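Local coordinates for protein (R)-S-adenosyl-L-methionine hydrolase (Thermus thermophilus, PDB 2CW5) that hydrolyses S-adenosyl-L-methionine to adenosine and L-methionine, working as a homotrimer without chlorinase or fluorinase activity, at residues V4-V17 and V33-L45. Sequence-based numbering, arbitrary orientation.
Sequences VYFLSDFGLEDPYV and VVDLAHALPPQDL
V4, F6 and S8 on strand 4-8 hydrogen-bond to the parallel strand 34-37; helix 16-24 lies in the connection, a beta-alpha-beta crossover. Strand 34-37 is the outermost on this side of the N-terminal domain's mixed sheet within the chain. V34 N donates to V4 O, F6 N to V34 O, and L36 N to F6 O at 2.7 Å. S8 N bonds A37 O, and further along, G11 N donates to H38 O.

The H38 imidazole is gripped through both nitrogens. H38 ND1 and S8 OG are hydrogen-bonded at 2.7 Å. S8 OG sits between its own backbone N and carbonyl carbon (chi1 80°) and also accepts from F10 N, closing an ST turn. On the other side of the imidazole, NE2 donates to D35 OD1 at 2.6 Å, meeting the carboxylate from above its plane. D35 OD2 forms a salt bridge with K21.

The same ring is packed by apolar groups. H38 and F6 make a T-shaped pair, planes at 68°, with H38 CE1 3.3 Å from F6 CD2 and over the centre of the phenyl face. V17 CG2 makes a CH-pi contact over one imidazole face, 3.6 Å from its centroid. A phenylalanine here would probably leave S8 OG and D35 OD1 each short of a hydrogen bond, with the D35 carboxylate less firmly held beside K21.

On the face bearing Y5 and L7 the packing is apolar. Y5 CE1 lies 3.4 Å from V34 CB, the two side chains side by side. L7 CD2 meets L40 CD1 at 3.7 Å, and helix 45-55 covers L7 and L36.

At the C-terminal strand ends lies D9, which probably binds adenosine. One water bridges D9 O and L40 O. Q43 N donates almost straight (175°) to the anti lone pair of D9 OD2, at 2.8 Å.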
ATOM      1  N   VAL C   4      -2.842 -18.356   1.144  1.00 25.38           N
ATOM      2  CA  VAL C   4      -2.039 -17.709   2.168  1.00 24.50           C
ATOM      3  C   VAL C   4      -2.532 -16.283   2.409  1.00 22.98           C
ATOM      4  O   VAL C   4      -2.573 -15.462   1.489  1.00 24.17           O
ATOM      5  CB  VAL C   4      -0.542 -17.650   1.770  1.00 25.12           C
ATOM      6  CG1 VAL C   4       0.238 -16.877   2.817  1.00 26.82           C
ATOM      7  CG2 VAL C   4       0.028 -19.055   1.639  1.00 27.34           C
ATOM      8  N   TYR C   5      -2.920 -16.003   3.646  1.00 20.67           N
ATOM      9  CA  TYR C   5      -3.383 -14.672   4.028  1.00 19.93           C
ATOM     10  C   TYR C   5      -2.217 -14.033   4.766  1.00 21.20           C
ATOM     11  O   TYR C   5      -1.657 -14.618   5.699  1.00 22.08           O
ATOM     12  CB  TYR C   5      -4.635 -14.783   4.894  1.00 19.18           C
ATOM     13  CG  TYR C   5      -5.850 -15.136   4.054  1.00 21.63           C
ATOM     14  CD1 TYR C   5      -6.629 -14.135   3.467  1.00 21.02           C
ATOM     15  CD2 TYR C   5      -6.169 -16.467   3.775  1.00 22.30           C
ATOM     16  CE1 TYR C   5      -7.696 -14.452   2.617  1.00 25.23           C
ATOM     17  CE2 TYR C   5      -7.236 -16.796   2.924  1.00 26.53           C
ATOM     18  CZ  TYR C   5      -7.990 -15.782   2.349  1.00 26.20           C
ATOM     19  OH  TYR C   5      -9.030 -16.094   1.501  1.00 30.16           O
ATOM     20  N   PHE C   6      -1.873 -12.821   4.344  1.00 21.12           N
ATOM     21  CA  PHE C   6      -0.710 -12.105   4.856  1.00 19.43           C
ATOM     22  C   PHE C   6      -0.979 -10.781   5.585  1.00 19.99           C
ATOM     23  O   PHE C   6      -1.634  -9.874   5.055  1.00 18.26           O
ATOM     24  CB  PHE C   6       0.227 -11.907   3.646  1.00 17.52           C
ATOM     25  CG  PHE C   6       1.579 -11.336   3.967  1.00 18.78           C
ATOM     26  CD1 PHE C   6       2.107 -11.389   5.253  1.00 18.49           C
ATOM     27  CD2 PHE C   6       2.338 -10.752   2.948  1.00 19.52           C
ATOM     28  CE1 PHE C   6       3.373 -10.866   5.523  1.00 17.03           C
ATOM     29  CE2 PHE C   6       3.605 -10.225   3.204  1.00 17.63           C
ATOM     30  CZ  PHE C   6       4.123 -10.281   4.496  1.00 17.50           C
ATOM     31  N   LEU C   7      -0.477 -10.688   6.813  1.00 17.09           N
ATOM     32  CA  LEU C   7      -0.611  -9.474   7.606  1.00 18.07           C
ATOM     33  C   LEU C   7       0.765  -9.083   8.131  1.00 18.69           C
ATOM     34  O   LEU C   7       1.575  -9.945   8.465  1.00 17.65           O
ATOM     35  CB  LEU C   7      -1.567  -9.689   8.788  1.00 17.99           C
ATOM     36  CG  LEU C   7      -1.767  -8.482   9.719  1.00 21.11           C
ATOM     37  CD1 LEU C   7      -3.187  -8.491  10.292  1.00 20.78           C
ATOM     38  CD2 LEU C   7      -0.723  -8.505  10.841  1.00 22.17           C
ATOM     39  N   SER C   8       1.044  -7.787   8.183  1.00 18.44           N
ATOM     40  CA  SER C   8       2.329  -7.341   8.704  1.00 19.30           C
ATOM     41  C   SER C   8       2.262  -5.878   9.090  1.00 19.98           C
ATOM     42  O   SER C   8       1.239  -5.224   8.899  1.00 18.70           O
ATOM     43  CB  SER C   8       3.425  -7.505   7.650  1.00 21.13           C
ATOM     44  OG  SER C   8       3.381  -6.435   6.717  1.00 21.13           O
ATOM     45  N   ASP C   9       3.360  -5.376   9.648  1.00 19.01           N
ATOM     46  CA  ASP C   9       3.461  -3.966   9.997  1.00 20.56           C
ATOM     47  C   ASP C   9       4.610  -3.397   9.157  1.00 20.54           C
ATOM     48  O   ASP C   9       5.219  -2.397   9.528  1.00 21.60           O
ATOM     49  CB  ASP C   9       3.762  -3.790  11.490  1.00 22.32           C
ATOM     50  CG  ASP C   9       5.122  -4.355  11.891  1.00 23.45           C
ATOM     51  OD1 ASP C   9       5.734  -5.079  11.081  1.00 23.74           O
ATOM     52  OD2 ASP C   9       5.572  -4.077  13.025  1.00 28.12           O
ATOM     53  N   PHE C  10       4.894  -4.045   8.026  1.00 20.02           N
ATOM     54  CA  PHE C  10       5.986  -3.624   7.143  1.00 22.30           C
ATOM     55  C   PHE C  10       5.803  -2.243   6.518  1.00 22.24           C
ATOM     56  O   PHE C  10       6.776  -1.618   6.115  1.00 21.11           O
ATOM     57  CB  PHE C  10       6.220  -4.646   6.020  1.00 21.89           C
ATOM     58  CG  PHE C  10       6.710  -5.990   6.495  1.00 25.54           C
ATOM     59  CD1 PHE C  10       7.219  -6.157   7.780  1.00 27.34           C
ATOM     60  CD2 PHE C  10       6.683  -7.088   5.640  1.00 25.93           C
ATOM     61  CE1 PHE C  10       7.697  -7.401   8.208  1.00 27.68           C
ATOM     62  CE2 PHE C  10       7.159  -8.334   6.057  1.00 27.05           C
ATOM     63  CZ  PHE C  10       7.667  -8.488   7.341  1.00 28.54           C
ATOM     64  N   GLY C  11       4.566  -1.772   6.422  1.00 22.06           N
ATOM     65  CA  GLY C  11       4.347  -0.455   5.848  1.00 23.41           C
ATOM     66  C   GLY C  11       4.282  -0.421   4.332  1.00 24.18           C
ATOM     67  O   GLY C  11       4.416  -1.450   3.668  1.00 24.27           O
ATOM     68  N   LEU C  12       4.112   0.786   3.791  1.00 23.94           N
ATOM     69  CA  LEU C  12       3.976   1.001   2.355  1.00 25.35           C
ATOM     70  C   LEU C  12       5.178   1.672   1.694  1.00 26.07           C
ATOM     71  O   LEU C  12       5.148   1.948   0.495  1.00 24.01           O
ATOM     72  CB  LEU C  12       2.740   1.870   2.100  1.00 25.72           C
ATOM     73  CG  LEU C  12       1.505   1.541   2.938  1.00 25.03           C
ATOM     74  CD1 LEU C  12       0.448   2.614   2.731  1.00 27.22           C
ATOM     75  CD2 LEU C  12       0.971   0.175   2.567  1.00 26.99           C
ATOM     76  N   GLU C  13       6.225   1.940   2.465  1.00 27.91           N
ATOM     77  CA  GLU C  13       7.408   2.611   1.927  1.00 30.72           C
ATOM     78  C   GLU C  13       8.510   1.678   1.443  1.00 32.15           C
ATOM     79  O   GLU C  13       9.334   2.063   0.614  1.00 32.33           O
ATOM     80  CB  GLU C  13       7.994   3.558   2.975  1.00 33.31           C
ATOM     81  CG  GLU C  13       7.154   4.781   3.260  1.00 38.12           C
ATOM     82  CD  GLU C  13       7.790   5.682   4.301  1.00 39.55           C
ATOM     83  OE1 GLU C  13       7.797   5.307   5.490  1.00 42.04           O
ATOM     84  OE2 GLU C  13       8.289   6.762   3.927  1.00 43.32           O
ATOM     85  N   ASP C  14       8.519   0.456   1.959  1.00 32.00           N
ATOM     86  CA  ASP C  14       9.540  -0.522   1.607  1.00 31.69           C
ATOM     87  C   ASP C  14       8.962  -1.665   0.784  1.00 29.43           C
ATOM     88  O   ASP C  14       7.748  -1.856   0.732  1.00 31.18           O
ATOM     89  CB  ASP C  14      10.161  -1.089   2.882  1.00 35.38           C
ATOM     90  CG  ASP C  14      10.676  -0.010   3.811  1.00 38.85           C
ATOM     91  OD1 ASP C  14      11.755   0.553   3.536  1.00 42.39           O
ATOM     92  OD2 ASP C  14       9.996   0.281   4.817  1.00 42.10           O
ATOM     93  N   PRO C  15       9.831  -2.441   0.126  1.00 25.74           N
ATOM     94  CA  PRO C  15       9.381  -3.570  -0.691  1.00 24.58           C
ATOM     95  C   PRO C  15       9.328  -4.882   0.102  1.00 22.47           C
ATOM     96  O   PRO C  15       9.297  -5.958  -0.485  1.00 22.20           O
ATOM     97  CB  PRO C  15      10.427  -3.615  -1.796  1.00 24.68           C
ATOM     98  CG  PRO C  15      11.683  -3.299  -1.032  1.00 24.91           C
ATOM     99  CD  PRO C  15      11.258  -2.152  -0.119  1.00 25.72           C
ATOM    100  N   TYR C  16       9.305  -4.795   1.428  1.00 23.04           N
ATOM    101  CA  TYR C  16       9.286  -6.008   2.253  1.00 23.10           C
ATOM    102  C   TYR C  16       8.096  -6.928   1.988  1.00 21.34           C
ATOM    103  O   TYR C  16       8.259  -8.144   1.869  1.00 19.45           O
ATOM    104  CB  TYR C  16       9.341  -5.644   3.738  1.00 26.11           C
ATOM    105  CG  TYR C  16      10.495  -4.736   4.094  1.00 31.80           C
ATOM    106  CD1 TYR C  16      11.748  -4.901   3.502  1.00 34.56           C
ATOM    107  CD2 TYR C  16      10.337  -3.714   5.029  1.00 34.42           C
ATOM    108  CE1 TYR C  16      12.819  -4.067   3.830  1.00 38.52           C
ATOM    109  CE2 TYR C  16      11.400  -2.875   5.367  1.00 38.49           C
ATOM    110  CZ  TYR C  16      12.634  -3.056   4.763  1.00 39.07           C
ATOM    111  OH  TYR C  16      13.675  -2.214   5.079  1.00 45.62           O
ATOM    112  N   VAL C  17       6.899  -6.362   1.881  1.00 19.60           N
ATOM    113  CA  VAL C  17       5.726  -7.197   1.620  1.00 20.04           C
ATOM    114  C   VAL C  17       5.899  -7.948   0.300  1.00 20.52           C
ATOM    115  O   VAL C  17       5.633  -9.149   0.217  1.00 19.49           O
ATOM    116  CB  VAL C  17       4.420  -6.352   1.559  1.00 20.83           C
ATOM    117  CG1 VAL C  17       3.256  -7.214   1.068  1.00 20.70           C
ATOM    118  CG2 VAL C  17       4.095  -5.791   2.949  1.00 20.83           C
ATOM    119  N   VAL C  33      -1.883 -15.323  -2.827  1.00 34.09           N
ATOM    120  CA  VAL C  33      -1.625 -14.617  -1.533  1.00 31.48           C
ATOM    121  C   VAL C  33      -2.562 -13.433  -1.381  1.00 30.71           C
ATOM    122  O   VAL C  33      -2.558 -12.511  -2.196  1.00 32.83           O
ATOM    123  CB  VAL C  33      -0.172 -14.105  -1.442  1.00 31.90           C
ATOM    124  CG1 VAL C  33       0.037 -13.353  -0.126  1.00 31.13           C
ATOM    125  CG2 VAL C  33       0.796 -15.273  -1.535  1.00 31.85           C
ATOM    126  N   VAL C  34      -3.369 -13.464  -0.329  1.00 28.30           N
ATOM    127  CA  VAL C  34      -4.318 -12.396  -0.070  1.00 26.07           C
ATOM    128  C   VAL C  34      -3.870 -11.552   1.118  1.00 24.54           C
ATOM    129  O   VAL C  34      -3.688 -12.066   2.224  1.00 21.22           O
ATOM    130  CB  VAL C  34      -5.713 -12.970   0.222  1.00 27.83           C
ATOM    131  CG1 VAL C  34      -6.722 -11.837   0.380  1.00 27.67           C
ATOM    132  CG2 VAL C  34      -6.129 -13.913  -0.911  1.00 25.83           C
ATOM    133  N   ASP C  35      -3.690 -10.256   0.890  1.00 21.32           N
ATOM    134  CA  ASP C  35      -3.272  -9.380   1.970  1.00 22.02           C
ATOM    135  C   ASP C  35      -4.429  -9.096   2.920  1.00 21.70           C
ATOM    136  O   ASP C  35      -5.586  -8.973   2.501  1.00 20.46           O
ATOM    137  CB  ASP C  35      -2.737  -8.050   1.433  1.00 24.66           C
ATOM    138  CG  ASP C  35      -1.433  -8.206   0.672  1.00 26.36           C
ATOM    139  OD1 ASP C  35      -0.562  -8.973   1.128  1.00 26.10           O
ATOM    140  OD2 ASP C  35      -1.274  -7.543  -0.375  1.00 30.03           O
ATOM    141  N   LEU C  36      -4.106  -9.028   4.204  1.00 20.16           N
ATOM    142  CA  LEU C  36      -5.086  -8.696   5.224  1.00 21.35           C
ATOM    143  C   LEU C  36      -4.846  -7.221   5.530  1.00 22.08           C
ATOM    144  O   LEU C  36      -5.736  -6.388   5.373  1.00 22.03           O
ATOM    145  CB  LEU C  36      -4.872  -9.539   6.485  1.00 21.56           C
ATOM    146  CG  LEU C  36      -5.249 -11.020   6.379  1.00 22.02           C
ATOM    147  CD1 LEU C  36      -4.910 -11.742   7.683  1.00 22.11           C
ATOM    148  CD2 LEU C  36      -6.737 -11.144   6.091  1.00 21.53           C
ATOM    149  N   ALA C  37      -3.621  -6.907   5.948  1.00 21.68           N
ATOM    150  CA  ALA C  37      -3.239  -5.535   6.276  1.00 20.12           C
ATOM    151  C   ALA C  37      -1.716  -5.429   6.375  1.00 20.98           C
ATOM    152  O   ALA C  37      -1.056  -6.370   6.817  1.00 19.75           O
ATOM    153  CB  ALA C  37      -3.888  -5.114   7.598  1.00 21.25           C
ATOM    154  N   HIS C  38      -1.164  -4.288   5.964  1.00 20.82           N
ATOM    155  CA  HIS C  38       0.280  -4.075   6.008  1.00 20.30           C
ATOM    156  C   HIS C  38       0.667  -2.685   6.508  1.00 23.08           C
ATOM    157  O   HIS C  38       1.824  -2.443   6.857  1.00 22.52           O
ATOM    158  CB  HIS C  38       0.898  -4.309   4.618  1.00 21.38           C
ATOM    159  CG  HIS C  38       0.838  -5.736   4.165  1.00 18.60           C
ATOM    160  ND1 HIS C  38       1.443  -6.760   4.861  1.00 19.55           N
ATOM    161  CD2 HIS C  38       0.191  -6.316   3.127  1.00 18.24           C
ATOM    162  CE1 HIS C  38       1.167  -7.912   4.275  1.00 19.61           C
ATOM    163  NE2 HIS C  38       0.406  -7.670   3.220  1.00 19.44           N
ATOM    164  N   ALA C  39      -0.297  -1.773   6.540  1.00 24.79           N
ATOM    165  CA  ALA C  39      -0.036  -0.412   6.999  1.00 26.87           C
ATOM    166  C   ALA C  39      -0.392  -0.247   8.475  1.00 27.18           C
ATOM    167  O   ALA C  39      -0.890   0.796   8.882  1.00 29.21           O
ATOM    168  CB  ALA C  39      -0.826   0.590   6.149  1.00 24.41           C
ATOM    169  N   LEU C  40      -0.139  -1.283   9.269  1.00 29.75           N
ATOM    170  CA  LEU C  40      -0.437  -1.244  10.701  1.00 30.11           C
ATOM    171  C   LEU C  40       0.694  -0.561  11.462  1.00 31.00           C
ATOM    172  O   LEU C  40       1.852  -0.616  11.045  1.00 30.36           O
ATOM    173  CB  LEU C  40      -0.619  -2.666  11.245  1.00 29.67           C
ATOM    174  CG  LEU C  40      -1.740  -3.508  10.626  1.00 30.50           C
ATOM    175  CD1 LEU C  40      -1.689  -4.914  11.201  1.00 29.90           C
ATOM    176  CD2 LEU C  40      -3.093  -2.863  10.898  1.00 30.56           C
ATOM    177  N   PRO C  41       0.375   0.084  12.599  1.00 31.59           N
ATOM    178  CA  PRO C  41       1.427   0.756  13.369  1.00 31.23           C
ATOM    179  C   PRO C  41       2.541  -0.228  13.714  1.00 31.77           C
ATOM    180  O   PRO C  41       2.285  -1.340  14.179  1.00 29.44           O
ATOM    181  CB  PRO C  41       0.683   1.259  14.605  1.00 32.87           C
ATOM    182  CG  PRO C  41      -0.709   1.493  14.092  1.00 31.21           C
ATOM    183  CD  PRO C  41      -0.943   0.272  13.232  1.00 30.99           C
ATOM    184  N   PRO C  42       3.801   0.160  13.471  1.00 31.73           N
ATOM    185  CA  PRO C  42       4.926  -0.727  13.773  1.00 32.21           C
ATOM    186  C   PRO C  42       4.920  -1.243  15.210  1.00 31.35           C
ATOM    187  O   PRO C  42       4.662  -0.489  16.149  1.00 32.58           O
ATOM    188  CB  PRO C  42       6.138   0.146  13.464  1.00 33.74           C
ATOM    189  CG  PRO C  42       5.642   0.986  12.324  1.00 33.81           C
ATOM    190  CD  PRO C  42       4.268   1.391  12.810  1.00 32.74           C
ATOM    191  N   GLN C  43       5.193  -2.537  15.364  1.00 30.99           N
ATOM    192  CA  GLN C  43       5.236  -3.197  16.668  1.00 32.01           C
ATOM    193  C   GLN C  43       3.932  -3.197  17.472  1.00 30.44           C
ATOM    194  O   GLN C  43       3.913  -3.694  18.596  1.00 29.77           O
ATOM    195  CB  GLN C  43       6.334  -2.582  17.542  1.00 34.48           C
ATOM    196  CG  GLN C  43       7.743  -2.704  16.986  1.00 39.43           C
ATOM    197  CD  GLN C  43       8.796  -2.284  17.999  1.00 42.58           C
ATOM    198  OE1 GLN C  43       8.877  -2.845  19.094  1.00 43.26           O
ATOM    199  NE2 GLN C  43       9.606  -1.292  17.638  1.00 42.85           N
ATOM    200  N   ASP C  44       2.856  -2.645  16.918  1.00 29.21           N
ATOM    201  CA  ASP C  44       1.576  -2.595  17.633  1.00 27.15           C
ATOM    202  C   ASP C  44       0.882  -3.958  17.587  1.00 25.80           C
ATOM    203  O   ASP C  44       0.089  -4.233  16.684  1.00 22.82           O
ATOM    204  CB  ASP C  44       0.660  -1.538  17.008  1.00 25.19           C
ATOM    205  CG  ASP C  44      -0.518  -1.173  17.904  1.00 27.29           C
ATOM    206  OD1 ASP C  44      -0.951  -2.010  18.725  1.00 24.66           O
ATOM    207  OD2 ASP C  44      -1.026  -0.042  17.773  1.00 31.08           O
ATOM    208  N   LEU C  45       1.172  -4.800  18.575  1.00 23.51           N
ATOM    209  CA  LEU C  45       0.599  -6.142  18.640  1.00 22.69           C
ATOM    210  C   LEU C  45      -0.903  -6.206  18.894  1.00 22.11           C
ATOM    211  O   LEU C  45      -1.585  -7.079  18.363  1.00 19.55           O
ATOM    212  CB  LEU C  45       1.319  -6.969  19.709  1.00 24.00           C
ATOM    213  CG  LEU C  45       2.814  -7.201  19.477  1.00 27.12           C
ATOM    214  CD1 LEU C  45       3.386  -8.012  20.630  1.00 28.02           C
ATOM    215  CD2 LEU C  45       3.023  -7.927  18.154  1.00 24.39           C
TER
HETATM  216  O   HOH W   1       3.402   0.156   8.906  1.00 31.49           O